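Local coordinates for protein LbaCas13a H328A (C2c2) (Lachnospiraceae bacterium NK4A179, PDB 5WLH) that binds a CRISPR guide RNA, here captured as its precursor, and as a Cas13a nuclease probably uses it to find and cut target RNA, at residues V637-K642 with S970-G975; P915-H920 with I1114-Q1119; I995-D1000 with F1052-T1057; N1038-L1043 with D1107-S1112. One frame throughout, in Å; residues are numbered along the deposited sequence.

Interaction 1 of 4, residues V637-K642 with S970-G975; sequences VVMKDK and SVKLCG. With nucleotides of chain B.
Lys-972 lies across Met-639 at about a right angle, joining the end of helix 960-974 to the middle of helix 635-645. Its CB sets off toward the other helix, and beyond CG the chain runs extended, so that CG, CD and CE pass along the methionine in turn. CG comes within 4.0 Å of Met-639 SD, and CD is slightly closer to the same sulfur. CE rests 3.8 Å from the Met-639 CE methyl. Beyond the methionine, NZ forms a salt bridge with Asp-968, one turn earlier on the same helix. Met-639 can offer both sulfur and methyl because its chain is bent at chi2 (-44°) and chi3. Beside this crossing, Val-638 CG2 touches Leu-973 CD2 at 3.8 Å, a second apolar point that Met-635 and Thr-976 help to enclose.

The polar link is indirect. Lys-642 NZ gives a hydrogen to water 1 at 2.8 Å, and that water donates to the backbone of Lys-972, 3.1 Å from its O atom. The same NZ grips the RNA backbone, 2.6 Å from OP1 of A36 of chain B, after a bend at chi3 (79°) swings the amine to the phosphate. On the second helix Val-971 CG1 packs on the ribose of U35 of chain B, 3.3 Å from its O4'. Tyr-722 of helix 709-732 flanks the lysine stem. Joined through apolar side chains and the aliphatic stem of a lysine, the two helices bring lysine to phosphate and valine to sugar, as helices lining the guide-RNA channel of a Cas13a protein.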
# COMPACT_ATOMS: atom_id res chain seq x y z
N VAL A 637 -27.39 23.64 8.45
CA VAL A 637 -27.00 24.99 8.06
C VAL A 637 -25.77 24.93 7.15
O VAL A 637 -25.71 25.62 6.12
CB VAL A 637 -26.73 25.86 9.30
CG1 VAL A 637 -26.31 27.26 8.88
CG2 VAL A 637 -27.96 25.91 10.20
N VAL A 638 -24.77 24.12 7.53
CA VAL A 638 -23.55 24.03 6.74
C VAL A 638 -23.85 23.52 5.33
O VAL A 638 -23.32 24.02 4.34
CB VAL A 638 -22.53 23.11 7.44
CG1 VAL A 638 -21.35 22.81 6.52
CG2 VAL A 638 -22.06 23.72 8.74
N MET A 639 -24.68 22.48 5.24
CA MET A 639 -24.93 21.88 3.93
C MET A 639 -25.74 22.82 3.05
O MET A 639 -25.47 22.92 1.84
CB MET A 639 -25.62 20.53 4.09
CG MET A 639 -24.76 19.47 4.81
SD MET A 639 -23.04 19.42 4.26
CE MET A 639 -23.25 18.75 2.61
N LYS A 640 -26.71 23.53 3.62
CA LYS A 640 -27.45 24.51 2.83
C LYS A 640 -26.55 25.68 2.45
O LYS A 640 -26.65 26.21 1.33
CB LYS A 640 -28.70 24.99 3.59
CG LYS A 640 -28.61 26.42 4.11
CD LYS A 640 -29.85 26.87 4.86
CE LYS A 640 -29.55 28.12 5.68
NZ LYS A 640 -28.78 29.13 4.89
N ASP A 641 -25.65 26.08 3.34
CA ASP A 641 -24.72 27.15 3.02
C ASP A 641 -23.79 26.77 1.88
O ASP A 641 -23.38 27.64 1.11
CB ASP A 641 -23.90 27.53 4.26
CG ASP A 641 -24.68 28.40 5.22
OD1 ASP A 641 -25.84 28.76 4.90
OD2 ASP A 641 -24.13 28.71 6.31
N LYS A 642 -23.45 25.48 1.73
CA LYS A 642 -22.63 25.09 0.59
C LYS A 642 -23.38 25.24 -0.73
O LYS A 642 -22.77 25.54 -1.76
CB LYS A 642 -22.15 23.64 0.74
CG LYS A 642 -21.31 23.43 1.97
CD LYS A 642 -20.76 22.01 2.03
CE LYS A 642 -19.56 21.89 1.10
NZ LYS A 642 -18.86 20.58 1.30
N SER A 970 -17.00 15.13 10.37
CA SER A 970 -15.70 15.78 10.40
C SER A 970 -15.25 16.24 9.02
O SER A 970 -14.75 17.36 8.86
CB SER A 970 -14.67 14.83 11.02
OG SER A 970 -14.88 14.73 12.41
N VAL A 971 -15.42 15.39 8.00
CA VAL A 971 -15.03 15.80 6.65
C VAL A 971 -15.65 17.15 6.31
O VAL A 971 -14.98 18.09 5.88
CB VAL A 971 -15.44 14.74 5.61
CG1 VAL A 971 -15.21 15.26 4.18
CG2 VAL A 971 -14.69 13.44 5.82
N LYS A 972 -16.96 17.26 6.54
CA LYS A 972 -17.69 18.47 6.18
C LYS A 972 -17.26 19.65 7.03
O LYS A 972 -16.99 20.75 6.51
CB LYS A 972 -19.20 18.21 6.32
CG LYS A 972 -19.75 17.30 5.21
CD LYS A 972 -20.97 16.53 5.66
CE LYS A 972 -21.70 15.88 4.49
NZ LYS A 972 -22.74 14.88 4.96
N LEU A 973 -17.14 19.44 8.35
CA LEU A 973 -16.84 20.56 9.24
C LEU A 973 -15.36 20.95 9.20
O LEU A 973 -15.03 22.13 9.39
CB LEU A 973 -17.28 20.21 10.66
CG LEU A 973 -18.81 20.09 10.86
CD1 LEU A 973 -19.16 19.98 12.32
CD2 LEU A 973 -19.54 21.30 10.25
N CYS A 974 -14.44 20.00 8.95
CA CYS A 974 -13.04 20.38 8.81
C CYS A 974 -12.84 21.35 7.66
O CYS A 974 -11.95 22.21 7.72
CB CYS A 974 -12.17 19.14 8.61
SG CYS A 974 -12.10 18.14 10.13
N GLY A 975 -13.64 21.22 6.62
CA GLY A 975 -13.55 22.11 5.48
C GLY A 975 -14.42 23.34 5.57
O GLY A 975 -14.50 24.10 4.60
P A B 36 -16.52 19.66 -1.31
OP1 A B 36 -17.51 20.68 -0.91
OP2 A B 36 -16.92 18.48 -2.11
O5' A B 36 -15.34 20.35 -2.11
C5' A B 36 -15.58 20.97 -3.36
C4' A B 36 -14.91 22.32 -3.43
O4' A B 36 -15.45 23.19 -2.40
C3' A B 36 -13.41 22.31 -3.21
O3' A B 36 -12.93 23.47 -3.90
C2' A B 36 -13.31 22.53 -1.70
O2' A B 36 -12.06 22.99 -1.25
C1' A B 36 -14.41 23.57 -1.50
N9 A B 36 -15.03 23.62 -0.18
C8 A B 36 -15.39 22.60 0.67
N7 A B 36 -16.01 23.02 1.75
C5 A B 36 -16.09 24.40 1.58
C6 A B 36 -16.64 25.43 2.37
N6 A B 36 -17.23 25.22 3.55
N1 A B 36 -16.54 26.70 1.90
C2 A B 36 -15.95 26.91 0.72
N3 A B 36 -15.40 26.03 -0.11
C4 A B 36 -15.51 24.78 0.39
P U B 35 -16.76 14.50 -1.21
OP1 U B 35 -16.68 13.17 -0.57
OP2 U B 35 -18.13 15.06 -1.29
O5' U B 35 -15.83 15.54 -0.47
C5' U B 35 -16.22 16.16 0.74
C4' U B 35 -15.19 17.17 1.14
O4' U B 35 -13.92 16.51 1.38
C3' U B 35 -14.86 18.19 0.06
O3' U B 35 -15.82 19.23 0.05
C2' U B 35 -13.46 18.64 0.44
O2' U B 35 -13.51 19.65 1.44
C1' U B 35 -12.86 17.36 1.04
N1 U B 35 -12.00 16.67 0.06
C2 U B 35 -10.70 17.13 -0.04
O2 U B 35 -10.27 18.03 0.66
N3 U B 35 -9.93 16.49 -0.96
C4 U B 35 -10.32 15.47 -1.80
O4 U B 35 -9.49 15.02 -2.59
C5 U B 35 -11.67 15.04 -1.65
C6 U B 35 -12.45 15.64 -0.74
O HOH W 1 -17.12 21.28 3.42

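Interaction 2 of 4, residues P915-H920 with I1114-Q1119; sequences PAQANH and IADELQ. With nucleotides of chain B.
Gln-917 and Asp-1116 face each other where helix 915-941 passes helix 1106-1145, a sparse, polar helix-helix contact bridged by water, probably within the HEPN nuclease region of Cas13a. The direct approach is loose: Gln-917 NE2 stays 3.7 Å from Asp-1116 OD2, too far for a firm bond. Amide and carboxylate planes are only 23° apart although the side chains cross at about a right angle. The extended glutamine chain spans the gap, and Phe-508 of helix 486-517 packs on both residues.

Water supplies the second link. His-920 NE2 is hydrogen-bonded to water 2 at 2.7 Å, with the water lying at the edge of the imidazole and in its plane. Water 2 in turn donates to Glu-1117 OE2, which is itself 4.4 Å from His-920 NE2. The other carboxylate oxygen of Glu-1117 is held by His-1295, so both ends of this group are fixed.

Packing against the guide occupies another side of helix 915-941. Ala-916 CB lies off the plane of the uracil of U35 of chain B, 3.8 Å from its O2, and Pro-915 CB is near the same O2. Asn-919, its CG anti to the backbone N (chi1 177°), lies over the base on the side that Ala-916 takes, with ND2 3.5 Å from U35 C5.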
# COMPACT_ATOMS: atom_id res chain seq x y z
N PRO A 915 -9.32 18.38 5.97
CA PRO A 915 -10.45 17.83 5.20
C PRO A 915 -10.04 16.69 4.30
O PRO A 915 -10.76 15.69 4.18
CB PRO A 915 -10.96 19.02 4.38
CG PRO A 915 -10.47 20.23 5.09
CD PRO A 915 -9.21 19.85 5.82
N ALA A 916 -8.89 16.81 3.63
CA ALA A 916 -8.44 15.75 2.75
C ALA A 916 -8.13 14.49 3.54
O ALA A 916 -8.41 13.38 3.08
CB ALA A 916 -7.22 16.19 1.96
N GLN A 917 -7.52 14.65 4.71
CA GLN A 917 -7.21 13.49 5.53
C GLN A 917 -8.48 12.84 6.05
O GLN A 917 -8.60 11.61 6.04
CB GLN A 917 -6.32 13.88 6.70
CG GLN A 917 -4.91 14.17 6.24
CD GLN A 917 -4.09 14.67 7.35
OE1 GLN A 917 -4.59 15.37 8.25
NE2 GLN A 917 -2.81 14.31 7.35
N ALA A 918 -9.45 13.64 6.50
CA ALA A 918 -10.69 13.05 6.98
C ALA A 918 -11.39 12.30 5.86
O ALA A 918 -11.95 11.21 6.07
CB ALA A 918 -11.61 14.13 7.57
N ASN A 919 -11.36 12.87 4.65
CA ASN A 919 -11.94 12.18 3.50
C ASN A 919 -11.24 10.86 3.25
O ASN A 919 -11.89 9.84 2.97
CB ASN A 919 -11.85 13.08 2.25
CG ASN A 919 -12.38 12.39 1.00
OD1 ASN A 919 -13.58 12.22 0.85
ND2 ASN A 919 -11.47 12.00 0.09
N HIS A 920 -9.91 10.86 3.31
CA HIS A 920 -9.16 9.61 3.16
C HIS A 920 -9.52 8.61 4.25
O HIS A 920 -9.69 7.41 3.98
CB HIS A 920 -7.66 9.89 3.21
CG HIS A 920 -7.09 10.51 1.98
ND1 HIS A 920 -7.50 10.16 0.71
CD2 HIS A 920 -6.09 11.41 1.82
CE1 HIS A 920 -6.80 10.85 -0.18
NE2 HIS A 920 -5.94 11.62 0.47
N ILE A 1114 0.96 16.58 -0.24
CA ILE A 1114 2.00 15.65 -0.65
C ILE A 1114 2.89 15.33 0.53
O ILE A 1114 3.24 14.16 0.77
CB ILE A 1114 2.81 16.20 -1.84
CG1 ILE A 1114 1.96 16.16 -3.10
CG2 ILE A 1114 4.06 15.35 -2.05
CD1 ILE A 1114 2.50 17.01 -4.28
N ALA A 1115 3.26 16.35 1.31
CA ALA A 1115 4.03 16.13 2.52
C ALA A 1115 3.26 15.26 3.51
O ALA A 1115 3.83 14.34 4.12
CB ALA A 1115 4.39 17.47 3.16
N ASP A 1116 1.97 15.53 3.68
CA ASP A 1116 1.15 14.66 4.53
C ASP A 1116 1.16 13.23 4.03
O ASP A 1116 1.11 12.28 4.82
CB ASP A 1116 -0.28 15.16 4.60
CG ASP A 1116 -0.43 16.41 5.44
OD1 ASP A 1116 0.50 16.71 6.23
OD2 ASP A 1116 -1.48 17.07 5.30
N GLU A 1117 1.12 13.04 2.71
CA GLU A 1117 1.13 11.66 2.20
C GLU A 1117 2.50 11.01 2.39
O GLU A 1117 2.58 9.81 2.70
CB GLU A 1117 0.74 11.61 0.73
CG GLU A 1117 -0.70 11.97 0.48
CD GLU A 1117 -1.00 12.17 -0.98
OE1 GLU A 1117 -0.18 11.77 -1.83
OE2 GLU A 1117 -2.08 12.72 -1.29
N LEU A 1118 3.58 11.76 2.19
CA LEU A 1118 4.89 11.20 2.48
C LEU A 1118 5.04 10.88 3.95
O LEU A 1118 5.59 9.83 4.32
CB LEU A 1118 6.00 12.16 2.05
CG LEU A 1118 6.02 12.40 0.54
CD1 LEU A 1118 6.96 13.55 0.24
CD2 LEU A 1118 6.46 11.13 -0.19
N GLN A 1119 4.57 11.78 4.82
CA GLN A 1119 4.71 11.57 6.25
C GLN A 1119 3.77 10.47 6.71
O GLN A 1119 4.13 9.64 7.55
CB GLN A 1119 4.39 12.87 7.00
CG GLN A 1119 4.28 12.73 8.51
CD GLN A 1119 5.62 12.56 9.20
OE1 GLN A 1119 6.62 12.26 8.56
NE2 GLN A 1119 5.63 12.75 10.51
P U B 35 -16.76 14.50 -1.21
OP1 U B 35 -16.68 13.17 -0.57
OP2 U B 35 -18.13 15.06 -1.29
O5' U B 35 -15.83 15.54 -0.47
C5' U B 35 -16.22 16.16 0.74
C4' U B 35 -15.19 17.17 1.14
O4' U B 35 -13.92 16.51 1.38
C3' U B 35 -14.86 18.19 0.06
O3' U B 35 -15.82 19.23 0.05
C2' U B 35 -13.46 18.64 0.44
O2' U B 35 -13.51 19.65 1.44
C1' U B 35 -12.86 17.36 1.04
N1 U B 35 -12.00 16.67 0.06
C2 U B 35 -10.70 17.13 -0.04
O2 U B 35 -10.27 18.03 0.66
N3 U B 35 -9.93 16.49 -0.96
C4 U B 35 -10.32 15.47 -1.80
O4 U B 35 -9.49 15.02 -2.59
C5 U B 35 -11.67 15.04 -1.65
C6 U B 35 -12.45 15.64 -0.74
O HOH W 2 -3.95 13.50 0.25

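Interaction 3 of 4, residues I995-D1000 with F1052-T1057; sequences ISSYLD and FLEKIT
Tyr-998 reaches from the loop after helix 988-995 to Leu-1053 and Glu-1054, where that loop packs on the short helix 1050-1056 near its C-terminal end, probably within the HEPN nuclease region of Cas13a. Backbone bonds of Tyr-998 and Asp-1000 to Val-1060 also join the loop to the chain after the helix. The tyrosine gives up the largest area. Its CG stands beside the backbone N, anti to the carbonyl carbon (chi1 -54°), which swings the far end of the ring to the helix. There CE1 meets Leu-1053 CB at 3.8 Å, with the Leu-1053 CD1 methyl next to the phenol OH. CE1 also approaches Glu-1054 CG at 4.1 Å, where the two side chains cross at about a right angle. Within the loop, Ser-997 CB sits over the centre of the ring, 4.0 Å above its plane. Leu-1108 of helix 1106-1145 packs on the tyrosine as well.

Glu-1054 buries nearly as much. Its extended chain runs to Ser-997, bringing OE2 tightly against the CB methylene at 3.0 Å. The same OE2 forms a salt bridge with Arg-1050, one turn back. Ser-997 OG, 3.5 Å from Glu-1054 OE2 but badly angled for a bond, is hydrogen-bonded to the carbonyl of Tyr-994.

Thr-1057, the first residue to leave the helix, ties its end back on itself. Leu-1053 O takes Ile-1056 N from one face of its carbonyl plane and the threonine hydroxyl from the other. Thr-1057 OG1 donates to Leu-1053 O at 2.6 Å, 37° out of that plane.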
# COMPACT_ATOMS: atom_id res chain seq x y z
N ILE A 995 -0.30 36.30 6.33
CA ILE A 995 -0.40 36.22 4.87
C ILE A 995 0.95 36.51 4.22
O ILE A 995 1.28 35.92 3.18
CB ILE A 995 -1.49 37.18 4.37
CG1 ILE A 995 -2.84 36.81 4.97
CG2 ILE A 995 -1.54 37.20 2.86
CD1 ILE A 995 -3.84 37.95 4.98
N SER A 996 1.74 37.40 4.82
CA SER A 996 3.04 37.76 4.28
C SER A 996 4.03 36.60 4.25
O SER A 996 5.06 36.71 3.59
CB SER A 996 3.64 38.93 5.07
OG SER A 996 4.00 38.55 6.39
N SER A 997 3.74 35.50 4.95
CA SER A 997 4.60 34.32 4.82
C SER A 997 4.49 33.71 3.43
O SER A 997 5.43 33.06 2.97
CB SER A 997 4.23 33.28 5.87
OG SER A 997 3.84 33.87 7.09
N TYR A 998 3.36 33.90 2.76
CA TYR A 998 3.09 33.25 1.48
C TYR A 998 2.86 34.23 0.34
O TYR A 998 2.81 33.79 -0.82
CB TYR A 998 1.86 32.34 1.61
CG TYR A 998 2.02 31.35 2.75
CD1 TYR A 998 3.06 30.43 2.76
CD2 TYR A 998 1.14 31.36 3.83
CE1 TYR A 998 3.22 29.54 3.79
CE2 TYR A 998 1.29 30.46 4.88
CZ TYR A 998 2.33 29.56 4.85
OH TYR A 998 2.50 28.66 5.88
N LEU A 999 2.73 35.52 0.63
CA LEU A 999 2.46 36.54 -0.38
C LEU A 999 3.38 37.72 -0.13
O LEU A 999 3.43 38.25 0.98
CB LEU A 999 1.00 36.99 -0.33
CG LEU A 999 0.62 38.21 -1.16
CD1 LEU A 999 0.71 37.89 -2.66
CD2 LEU A 999 -0.77 38.66 -0.79
N ASP A 1000 4.11 38.12 -1.17
CA ASP A 1000 4.92 39.33 -1.12
C ASP A 1000 4.05 40.50 -1.59
O ASP A 1000 4.05 40.89 -2.76
CB ASP A 1000 6.17 39.17 -1.98
CG ASP A 1000 7.12 40.34 -1.87
OD1 ASP A 1000 6.79 41.33 -1.17
OD2 ASP A 1000 8.20 40.27 -2.48
N PHE A 1052 7.87 24.71 7.00
CA PHE A 1052 8.10 23.81 5.87
C PHE A 1052 7.64 24.44 4.56
O PHE A 1052 8.39 24.50 3.58
CB PHE A 1052 7.39 22.48 6.13
CG PHE A 1052 7.20 21.65 4.90
CD1 PHE A 1052 8.26 20.92 4.38
CD2 PHE A 1052 5.96 21.57 4.28
CE1 PHE A 1052 8.09 20.13 3.25
CE2 PHE A 1052 5.79 20.79 3.14
CZ PHE A 1052 6.86 20.07 2.63
N LEU A 1053 6.39 24.93 4.53
CA LEU A 1053 5.87 25.53 3.31
C LEU A 1053 6.70 26.73 2.87
O LEU A 1053 6.99 26.88 1.68
CB LEU A 1053 4.41 25.93 3.50
CG LEU A 1053 3.45 24.73 3.55
CD1 LEU A 1053 2.12 25.18 4.11
CD2 LEU A 1053 3.28 24.13 2.16
N GLU A 1054 7.12 27.57 3.82
CA GLU A 1054 7.99 28.70 3.49
C GLU A 1054 9.33 28.23 2.92
O GLU A 1054 9.92 28.91 2.08
CB GLU A 1054 8.24 29.57 4.71
CG GLU A 1054 7.01 30.24 5.28
CD GLU A 1054 7.26 30.79 6.67
OE1 GLU A 1054 8.14 30.27 7.38
OE2 GLU A 1054 6.58 31.76 7.06
N LYS A 1055 9.82 27.08 3.37
CA LYS A 1055 11.12 26.60 2.92
C LYS A 1055 11.07 25.95 1.55
O LYS A 1055 12.11 25.86 0.89
CB LYS A 1055 11.71 25.62 3.94
CG LYS A 1055 12.33 26.31 5.16
CD LYS A 1055 12.50 25.36 6.34
CE LYS A 1055 12.78 26.11 7.62
NZ LYS A 1055 14.03 26.93 7.52
N ILE A 1056 9.92 25.49 1.09
CA ILE A 1056 9.88 24.73 -0.15
C ILE A 1056 9.20 25.47 -1.28
O ILE A 1056 9.19 24.97 -2.41
CB ILE A 1056 9.22 23.34 0.05
CG1 ILE A 1056 7.77 23.51 0.49
CG2 ILE A 1056 10.03 22.51 1.06
CD1 ILE A 1056 6.80 22.64 -0.29
N THR A 1057 8.62 26.65 -1.02
CA THR A 1057 7.97 27.43 -2.05
C THR A 1057 8.51 28.85 -2.04
O THR A 1057 9.19 29.28 -1.10
CB THR A 1057 6.45 27.46 -1.86
OG1 THR A 1057 6.15 27.94 -0.54
CG2 THR A 1057 5.87 26.09 -2.04

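Interaction 4 of 4, residues N1038-L1043 with D1107-S1112; sequences NRNIIL and DLMDYS. With nucleotides of chain B.
Met-1109 folds back like a hook, bent at both chi2 (-60°) and chi3 (-66°), to lay three successive atoms on the start of helix 1039-1047. Its CG lies 3.5 Å from Asn-1040 OD1, an amide oxygen set against a methylene. SD comes within 3.6 Å of the Asn-1040 backbone O and borders that residue's CB. The CE methyl then turns onto Leu-1043, 3.6 Å from its CB and close to CD1, with the two side chains crossing at about a right angle. Asn-1040 keeps its ND2 for the carbonyl of Glu-1104, just ahead of helix 1106-1145, which fixes the amide beside the methionine.

Leu-1043 passes the packing on to the RNA. Its CD1 sits over one face of the Arg-1039 guanidinium, 3.7 Å above the plane, while A36 of chain B covers the opposite face at 3.4 Å through its C4. Arg-1039 NH1 adds a weak hydrogen bond to the A36 ribose, 3.0 Å from O2', and NH2 donates to the carbonyl of Gly-975, holding the group flat against the base. Asn-1038 caps the helix in front of it: OD1 accepts from Ile-1041 N at 3.0 Å. The capped start of helix 1039-1047, with Arg-1039 laid on the base and Leu-1043 behind it, forms part of the guide-RNA site of this Cas13a protein.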
# COMPACT_ATOMS: atom_id res chain seq x y z
N ASN A 1038 -8.88 34.04 3.64
CA ASN A 1038 -8.46 33.10 2.61
C ASN A 1038 -8.50 31.68 3.17
O ASN A 1038 -7.71 31.34 4.07
CB ASN A 1038 -7.08 33.44 2.07
CG ASN A 1038 -6.68 32.57 0.90
OD1 ASN A 1038 -6.37 31.39 1.07
ND2 ASN A 1038 -6.71 33.15 -0.31
N ARG A 1039 -9.40 30.87 2.62
CA ARG A 1039 -9.60 29.49 3.05
C ARG A 1039 -8.30 28.69 3.09
O ARG A 1039 -8.03 27.97 4.06
CB ARG A 1039 -10.59 28.85 2.09
CG ARG A 1039 -11.06 27.54 2.52
CD ARG A 1039 -12.42 27.27 1.95
NE ARG A 1039 -12.84 25.98 2.45
CZ ARG A 1039 -12.35 24.85 1.96
NH1 ARG A 1039 -11.48 24.89 0.95
NH2 ARG A 1039 -12.74 23.69 2.45
N ASN A 1040 -7.49 28.79 2.04
CA ASN A 1040 -6.27 27.99 1.97
C ASN A 1040 -5.24 28.46 2.99
O ASN A 1040 -4.48 27.64 3.53
CB ASN A 1040 -5.70 28.03 0.56
CG ASN A 1040 -6.62 27.37 -0.46
OD1 ASN A 1040 -7.41 26.48 -0.12
ND2 ASN A 1040 -6.54 27.82 -1.70
N ILE A 1041 -5.19 29.76 3.26
CA ILE A 1041 -4.28 30.26 4.29
C ILE A 1041 -4.67 29.70 5.65
O ILE A 1041 -3.82 29.24 6.41
CB ILE A 1041 -4.28 31.80 4.30
CG1 ILE A 1041 -3.67 32.34 3.00
CG2 ILE A 1041 -3.52 32.33 5.51
CD1 ILE A 1041 -2.18 32.27 2.94
N ILE A 1042 -5.97 29.72 5.97
CA ILE A 1042 -6.39 29.23 7.28
C ILE A 1042 -6.20 27.72 7.37
O ILE A 1042 -5.73 27.20 8.39
CB ILE A 1042 -7.84 29.65 7.58
CG1 ILE A 1042 -7.90 31.10 8.06
CG2 ILE A 1042 -8.41 28.82 8.72
CD1 ILE A 1042 -7.66 32.12 7.02
N LEU A 1043 -6.51 26.99 6.29
CA LEU A 1043 -6.30 25.54 6.31
C LEU A 1043 -4.82 25.21 6.48
O LEU A 1043 -4.47 24.24 7.16
CB LEU A 1043 -6.86 24.91 5.04
CG LEU A 1043 -8.38 24.85 4.92
CD1 LEU A 1043 -8.76 24.35 3.54
CD2 LEU A 1043 -9.01 23.97 6.01
N ASP A 1107 -1.65 25.75 -4.76
CA ASP A 1107 -0.43 24.96 -4.86
C ASP A 1107 0.12 24.66 -3.47
O ASP A 1107 0.64 23.57 -3.23
CB ASP A 1107 0.61 25.67 -5.72
CG ASP A 1107 1.04 27.03 -5.15
OD1 ASP A 1107 0.25 27.69 -4.44
OD2 ASP A 1107 2.19 27.44 -5.43
N LEU A 1108 -0.01 25.62 -2.55
CA LEU A 1108 0.37 25.40 -1.16
C LEU A 1108 -0.35 24.19 -0.57
O LEU A 1108 0.26 23.35 0.10
CB LEU A 1108 0.03 26.64 -0.33
CG LEU A 1108 1.01 27.80 -0.19
CD1 LEU A 1108 0.48 28.73 0.89
CD2 LEU A 1108 2.41 27.29 0.17
N MET A 1109 -1.67 24.14 -0.76
CA MET A 1109 -2.45 23.00 -0.28
C MET A 1109 -1.95 21.71 -0.90
O MET A 1109 -1.88 20.68 -0.22
CB MET A 1109 -3.93 23.20 -0.62
CG MET A 1109 -4.50 24.49 -0.10
SD MET A 1109 -4.33 24.54 1.69
CE MET A 1109 -5.45 23.22 2.14
N ASP A 1110 -1.63 21.75 -2.19
CA ASP A 1110 -1.09 20.59 -2.88
C ASP A 1110 0.20 20.11 -2.22
O ASP A 1110 0.34 18.94 -1.89
CB ASP A 1110 -0.85 20.92 -4.36
CG ASP A 1110 -0.94 19.71 -5.27
OD1 ASP A 1110 -1.12 18.58 -4.78
OD2 ASP A 1110 -0.81 19.90 -6.49
N TYR A 1111 1.15 21.03 -2.01
CA TYR A 1111 2.41 20.62 -1.38
C TYR A 1111 2.17 20.09 0.03
O TYR A 1111 2.83 19.13 0.45
CB TYR A 1111 3.40 21.78 -1.35
CG TYR A 1111 3.70 22.31 -2.73
CD1 TYR A 1111 3.96 21.44 -3.77
CD2 TYR A 1111 3.68 23.66 -2.99
CE1 TYR A 1111 4.23 21.91 -5.04
CE2 TYR A 1111 3.94 24.15 -4.26
CZ TYR A 1111 4.22 23.27 -5.28
OH TYR A 1111 4.48 23.75 -6.53
N SER A 1112 1.25 20.70 0.78
CA SER A 1112 0.98 20.22 2.13
C SER A 1112 0.43 18.80 2.11
O SER A 1112 0.83 17.95 2.92
CB SER A 1112 -0.01 21.13 2.86
OG SER A 1112 0.48 22.45 2.86
P A B 36 -16.52 19.66 -1.31
OP1 A B 36 -17.51 20.68 -0.91
OP2 A B 36 -16.92 18.48 -2.11
O5' A B 36 -15.34 20.35 -2.11
C5' A B 36 -15.58 20.97 -3.36
C4' A B 36 -14.91 22.32 -3.43
O4' A B 36 -15.45 23.19 -2.40
C3' A B 36 -13.41 22.31 -3.21
O3' A B 36 -12.93 23.47 -3.90
C2' A B 36 -13.31 22.53 -1.70
O2' A B 36 -12.06 22.99 -1.25
C1' A B 36 -14.41 23.57 -1.50
N9 A B 36 -15.03 23.62 -0.18
C8 A B 36 -15.39 22.60 0.67
N7 A B 36 -16.01 23.02 1.75
C5 A B 36 -16.09 24.40 1.58
C6 A B 36 -16.64 25.43 2.37
N6 A B 36 -17.23 25.22 3.55
N1 A B 36 -16.54 26.70 1.90
C2 A B 36 -15.95 26.91 0.72
N3 A B 36 -15.40 26.03 -0.11
C4 A B 36 -15.51 24.78 0.39

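How the interactions relate
Interaction 1 is the buried contact; the other three are partly buried. Interactions 1, 2 and 4 each touch U35 or A36 of the guide, and interaction 3 stands about 12 Å from the RNA at its nearest atom. Interactions 2 and 4 draw on successive turns of helix 1106-1145, against which interaction 3 also packs: Leu-1053 meets Ser-1112 and Phe-1052 meets Ala-1115. The chemistry shifts with place: apolar crossings plus a phosphate grip in 1, amide, carboxylate and water in 2, a tyrosine and a glutamate stem in 3, a methionine packed on an asparagine and a leucine in 4. Val-971 on Asn-919 and Pro-915 on Gly-975 join interactions 1 and 2.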